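Local coordinates for hypothetical conserved protein TTC0263 (Thermus thermophilus, PDB 2PL2) that is of unknown function but folds as an all-helical tetratricopeptide-repeat protein, a family whose stacked helix pairs commonly serve as scaffolds for protein–protein interactions, at residues L50-K63 with Y76-R88. Sequence-based numbering, arbitrary orientation.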
loop_
_atom_site.group_PDB
_atom_site.type_symbol
_atom_site.label_atom_id
_atom_site.label_comp_id
_atom_site.label_asym_id
_atom_site.label_seq_id
_atom_site.Cartn_x
_atom_site.Cartn_y
_atom_site.Cartn_z
ATOM N N LEU A 50 -6.652 6.938 0.270
ATOM C CA LEU A 50 -6.685 5.608 -0.335
ATOM C C LEU A 50 -5.293 4.985 -0.190
ATOM O O LEU A 50 -5.163 3.815 0.160
ATOM C CB LEU A 50 -7.069 5.702 -1.818
ATOM C CG LEU A 50 -8.525 6.007 -2.205
ATOM C CD1 LEU A 50 -8.577 6.530 -3.632
ATOM C CD2 LEU A 50 -9.380 4.752 -2.060
ATOM N N LYS A 51 -4.259 5.783 -0.456
ATOM C CA LYS A 51 -2.875 5.332 -0.351
ATOM C C LYS A 51 -2.548 4.938 1.084
ATOM O O LYS A 51 -1.851 3.961 1.320
ATOM C CB LYS A 51 -1.913 6.437 -0.819
ATOM C CG LYS A 51 -1.896 6.649 -2.319
ATOM C CD LYS A 51 -1.337 5.417 -3.039
ATOM C CE LYS A 51 -1.709 5.395 -4.525
ATOM N NZ LYS A 51 -1.275 6.613 -5.277
ATOM N N LEU A 52 -3.064 5.699 2.047
ATOM C CA LEU A 52 -2.819 5.405 3.458
ATOM C C LEU A 52 -3.812 4.378 4.011
ATOM O O LEU A 52 -4.005 4.274 5.217
ATOM C CB LEU A 52 -2.878 6.698 4.287
ATOM C CG LEU A 52 -1.857 7.784 3.928
ATOM C CD1 LEU A 52 -1.990 8.976 4.877
ATOM C CD2 LEU A 52 -0.448 7.193 3.997
ATOM N N GLY A 53 -4.446 3.623 3.123
ATOM C CA GLY A 53 -5.401 2.614 3.555
ATOM C C GLY A 53 -6.657 3.110 4.261
ATOM O O GLY A 53 -7.391 2.308 4.843
ATOM N N LEU A 54 -6.917 4.417 4.207
ATOM C CA LEU A 54 -8.101 5.009 4.843
ATOM C C LEU A 54 -9.330 5.001 3.899
ATOM O O LEU A 54 -9.799 6.053 3.473
ATOM C CB LEU A 54 -7.792 6.450 5.258
ATOM C CG LEU A 54 -6.484 6.711 6.002
ATOM C CD1 LEU A 54 -6.458 8.161 6.463
ATOM C CD2 LEU A 54 -6.359 5.779 7.183
ATOM N N VAL A 55 -9.849 3.816 3.600
ATOM C CA VAL A 55 -10.983 3.652 2.691
ATOM C C VAL A 55 -12.243 4.499 2.947
ATOM O O VAL A 55 -12.516 5.462 2.221
ATOM C CB VAL A 55 -11.416 2.164 2.626
ATOM C CG1 VAL A 55 -12.524 1.988 1.592
ATOM C CG2 VAL A 55 -10.223 1.281 2.283
ATOM N N ASN A 56 -13.009 4.132 3.969
ATOM C CA ASN A 56 -14.245 4.835 4.280
ATOM C C ASN A 56 -14.169 6.352 4.141
ATOM O O ASN A 56 -15.010 6.962 3.483
ATOM C CB ASN A 56 -14.725 4.435 5.676
ATOM C CG ASN A 56 -14.970 2.940 5.791
ATOM O OD1 ASN A 56 -15.699 2.353 4.985
ATOM N ND2 ASN A 56 -14.358 2.316 6.790
ATOM N N PRO A 57 -13.162 6.984 4.753
ATOM C CA PRO A 57 -13.029 8.443 4.655
ATOM C C PRO A 57 -12.894 8.957 3.212
ATOM O O PRO A 57 -13.328 10.072 2.892
ATOM C CB PRO A 57 -11.782 8.723 5.490
ATOM C CG PRO A 57 -11.870 7.681 6.564
ATOM C CD PRO A 57 -12.245 6.442 5.774
ATOM N N ALA A 58 -12.285 8.139 2.353
ATOM C CA ALA A 58 -12.078 8.499 0.956
ATOM C C ALA A 58 -13.337 8.241 0.155
ATOM O O ALA A 58 -13.607 8.928 -0.829
ATOM C CB ALA A 58 -10.920 7.705 0.373
ATOM N N LEU A 59 -14.096 7.233 0.568
ATOM C CA LEU A 59 -15.345 6.898 -0.097
ATOM C C LEU A 59 -16.329 8.032 0.197
ATOM O O LEU A 59 -17.124 8.416 -0.656
ATOM C CB LEU A 59 -15.899 5.581 0.451
ATOM C CG LEU A 59 -17.286 5.132 -0.035
ATOM C CD1 LEU A 59 -17.192 4.590 -1.459
ATOM C CD2 LEU A 59 -17.828 4.050 0.896
ATOM N N GLU A 60 -16.253 8.570 1.410
ATOM C CA GLU A 60 -17.133 9.647 1.836
ATOM C C GLU A 60 -16.792 10.974 1.165
ATOM O O GLU A 60 -17.682 11.789 0.910
ATOM C CB GLU A 60 -17.071 9.789 3.360
ATOM C CG GLU A 60 -18.217 10.591 3.955
ATOM C CD GLU A 60 -19.577 10.157 3.414
ATOM O OE1 GLU A 60 -19.931 8.959 3.538
ATOM O OE2 GLU A 60 -20.289 11.027 2.856
ATOM N N ASN A 61 -15.508 11.189 0.885
ATOM C CA ASN A 61 -15.058 12.415 0.222
ATOM C C ASN A 61 -15.373 12.359 -1.272
ATOM O O ASN A 61 -15.628 13.383 -1.902
ATOM C CB ASN A 61 -13.557 12.622 0.431
ATOM C CG ASN A 61 -13.242 13.335 1.735
ATOM O OD1 ASN A 61 -12.133 13.232 2.261
ATOM N ND2 ASN A 61 -14.213 14.074 2.255
ATOM N N GLY A 62 -15.334 11.158 -1.836
ATOM C CA GLY A 62 -15.656 10.996 -3.236
ATOM C C GLY A 62 -17.137 11.279 -3.407
ATOM O O GLY A 62 -17.548 11.940 -4.371
ATOM N N LYS A 63 -17.932 10.772 -2.460
ATOM C CA LYS A 63 -19.379 10.964 -2.450
ATOM C C LYS A 63 -19.735 12.439 -2.437
ATOM O O LYS A 63 -20.553 12.879 -3.218
ATOM C CB LYS A 63 -20.004 10.286 -1.231
ATOM C CG LYS A 63 -20.245 8.787 -1.408
ATOM C CD LYS A 63 -20.716 8.130 -0.117
ATOM C CE LYS A 63 -21.161 6.696 -0.394
ATOM N NZ LYS A 63 -21.427 5.910 0.840
ATOM N N TYR A 76 -15.509 11.011 -9.269
ATOM C CA TYR A 76 -15.726 9.679 -9.810
ATOM C C TYR A 76 -14.450 8.839 -9.684
ATOM O O TYR A 76 -14.508 7.669 -9.319
ATOM C CB TYR A 76 -16.142 9.773 -11.281
ATOM C CG TYR A 76 -17.315 10.702 -11.545
ATOM C CD1 TYR A 76 -18.631 10.245 -11.476
ATOM C CD2 TYR A 76 -17.102 12.044 -11.839
ATOM C CE1 TYR A 76 -19.703 11.107 -11.705
ATOM C CE2 TYR A 76 -18.160 12.909 -12.062
ATOM C CZ TYR A 76 -19.464 12.444 -11.990
ATOM O OH TYR A 76 -20.511 13.331 -12.205
ATOM N N MET A 77 -13.295 9.432 -9.980
ATOM C CA MET A 77 -12.034 8.692 -9.890
ATOM C C MET A 77 -11.821 8.234 -8.447
ATOM O O MET A 77 -11.637 7.045 -8.183
ATOM C CB MET A 77 -10.857 9.557 -10.360
ATOM C CG MET A 77 -10.827 9.853 -11.875
ATOM S SD MET A 77 -10.512 8.406 -12.963
ATOM C CE MET A 77 -8.823 7.996 -12.458
ATOM N N VAL A 78 -11.870 9.173 -7.514
ATOM C CA VAL A 78 -11.692 8.850 -6.102
ATOM C C VAL A 78 -12.681 7.758 -5.704
ATOM O O VAL A 78 -12.297 6.684 -5.254
ATOM C CB VAL A 78 -11.925 10.101 -5.234
ATOM C CG1 VAL A 78 -12.027 9.719 -3.775
ATOM C CG2 VAL A 78 -10.786 11.086 -5.448
ATOM N N LEU A 79 -13.959 8.044 -5.903
ATOM C CA LEU A 79 -15.044 7.122 -5.596
ATOM C C LEU A 79 -14.826 5.767 -6.272
ATOM O O LEU A 79 -15.073 4.721 -5.686
ATOM C CB LEU A 79 -16.362 7.756 -6.064
ATOM C CG LEU A 79 -17.727 7.161 -5.728
ATOM C CD1 LEU A 79 -17.863 6.973 -4.231
ATOM C CD2 LEU A 79 -18.801 8.109 -6.242
ATOM N N SER A 80 -14.358 5.806 -7.510
ATOM C CA SER A 80 -14.094 4.604 -8.289
ATOM C C SER A 80 -13.032 3.699 -7.665
ATOM O O SER A 80 -13.219 2.483 -7.564
ATOM C CB SER A 80 -13.650 5.000 -9.693
ATOM O OG SER A 80 -13.146 3.879 -10.384
ATOM N N GLU A 81 -11.909 4.288 -7.264
ATOM C CA GLU A 81 -10.822 3.524 -6.657
ATOM C C GLU A 81 -11.220 3.020 -5.273
ATOM O O GLU A 81 -10.803 1.944 -4.848
ATOM C CB GLU A 81 -9.567 4.392 -6.557
ATOM C CG GLU A 81 -8.834 4.555 -7.874
ATOM C CD GLU A 81 -8.313 5.961 -8.081
ATOM O OE1 GLU A 81 -7.795 6.538 -7.097
ATOM O OE2 GLU A 81 -8.413 6.484 -9.224
ATOM N N ALA A 82 -12.035 3.803 -4.578
ATOM C CA ALA A 82 -12.501 3.439 -3.256
ATOM C C ALA A 82 -13.298 2.138 -3.298
ATOM O O ALA A 82 -13.146 1.290 -2.414
ATOM C CB ALA A 82 -13.343 4.563 -2.678
ATOM N N TYR A 83 -14.133 1.968 -4.322
ATOM C CA TYR A 83 -14.921 0.740 -4.436
ATOM C C TYR A 83 -14.039 -0.474 -4.717
ATOM O O TYR A 83 -14.340 -1.588 -4.271
ATOM C CB TYR A 83 -15.986 0.858 -5.533
ATOM C CG TYR A 83 -17.172 1.692 -5.120
ATOM C CD1 TYR A 83 -17.930 1.352 -3.993
ATOM C CD2 TYR A 83 -17.515 2.846 -5.823
ATOM C CE1 TYR A 83 -18.985 2.148 -3.575
ATOM C CE2 TYR A 83 -18.568 3.647 -5.412
ATOM C CZ TYR A 83 -19.301 3.294 -4.289
ATOM O OH TYR A 83 -20.333 4.099 -3.871
ATOM N N VAL A 84 -12.962 -0.265 -5.470
ATOM C CA VAL A 84 -12.034 -1.348 -5.784
ATOM C C VAL A 84 -11.316 -1.805 -4.510
ATOM O O VAL A 84 -11.142 -2.998 -4.284
ATOM C CB VAL A 84 -10.975 -0.911 -6.837
ATOM C CG1 VAL A 84 -9.908 -1.980 -6.970
ATOM C CG2 VAL A 84 -11.648 -0.661 -8.190
ATOM N N ALA A 85 -10.901 -0.855 -3.683
ATOM C CA ALA A 85 -10.216 -1.200 -2.450
ATOM C C ALA A 85 -11.153 -2.081 -1.639
ATOM O O ALA A 85 -10.751 -3.124 -1.123
ATOM C CB ALA A 85 -9.860 0.067 -1.671
ATOM N N LEU A 86 -12.408 -1.651 -1.542
ATOM C CA LEU A 86 -13.444 -2.381 -0.818
ATOM C C LEU A 86 -13.664 -3.768 -1.429
ATOM O O LEU A 86 -14.094 -4.692 -0.740
ATOM C CB LEU A 86 -14.755 -1.602 -0.858
ATOM C CG LEU A 86 -14.858 -0.298 -0.069
ATOM C CD1 LEU A 86 -16.072 0.499 -0.538
ATOM C CD2 LEU A 86 -14.960 -0.621 1.408
ATOM N N TYR A 87 -13.385 -3.904 -2.724
ATOM C CA TYR A 87 -13.540 -5.179 -3.424
ATOM C C TYR A 87 -12.453 -6.176 -3.047
ATOM O O TYR A 87 -12.717 -7.370 -2.926
ATOM C CB TYR A 87 -13.493 -4.988 -4.939
ATOM C CG TYR A 87 -13.091 -6.259 -5.665
ATOM C CD1 TYR A 87 -13.964 -7.340 -5.744
ATOM C CD2 TYR A 87 -11.804 -6.406 -6.204
ATOM C CE1 TYR A 87 -13.573 -8.536 -6.343
ATOM C CE2 TYR A 87 -11.404 -7.592 -6.800
ATOM C CZ TYR A 87 -12.291 -8.657 -6.862
ATOM O OH TYR A 87 -11.916 -9.851 -7.441
ATOM N N ARG A 88 -11.225 -5.690 -2.906
ATOM C CA ARG A 88 -10.114 -6.553 -2.543
ATOM C C ARG A 88 -10.365 -7.015 -1.119
ATOM O O ARG A 88 -10.155 -8.182 -0.781
ATOM C CB ARG A 88 -8.791 -5.785 -2.624
ATOM C CG ARG A 88 -8.455 -5.266 -4.015
ATOM C CD ARG A 88 -7.108 -4.546 -4.047
ATOM N NE ARG A 88 -6.764 -4.066 -5.386
ATOM C CZ ARG A 88 -6.566 -4.854 -6.442
ATOM N NH1 ARG A 88 -6.674 -6.173 -6.322
ATOM N NH2 ARG A 88 -6.258 -4.321 -7.619
#
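Val55 O accepts two backbone bonds in the first turn of helix 55-68, from Leu59 N (2.9 Å) and Ala58 N (2.7 Å). The side chain of Val55 meets Leu86: CG1 of Val55 lies 3.6 Å from CD2 of Leu86. The axes of 55-63 and 76-88 are roughly antiparallel, 147° between their N-to-C directions, and approach to 8.0 Å. Leu59 is the knob in a hole formed by Leu79, Ala82, Tyr83 and Leu86. Its first torsion (chi1 174°) turns CG away from the backbone N, and chi2 of 75° then sets CD1 over one face of the Tyr83 ring in a CH-pi contact, 4.0 Å from the centroid and offset toward the rim; the same methyl is 3.7 Å from Leu79 CD1. At Gly62, the absent side chain permits close backbone approach, the CA atoms of Gly62 and Leu79 being 4.6 Å apart. From helix 39-51, Leu50 reaches across with CD2 3.6 Å from Ala82 CA, while CD1 crosses Glu81 at about a right angle, meeting its CB and OE1. Helix 93-113 also meets Tyr83, through Gln102. Helix 73-88 thus packs against both preceding helices, as in tetratricopeptide stacking. With no hydrogen bond between the segments, the contact rests on van der Waals and CH-pi packing, so its register probably depends on side-chain fit, notably the Leu59 knob.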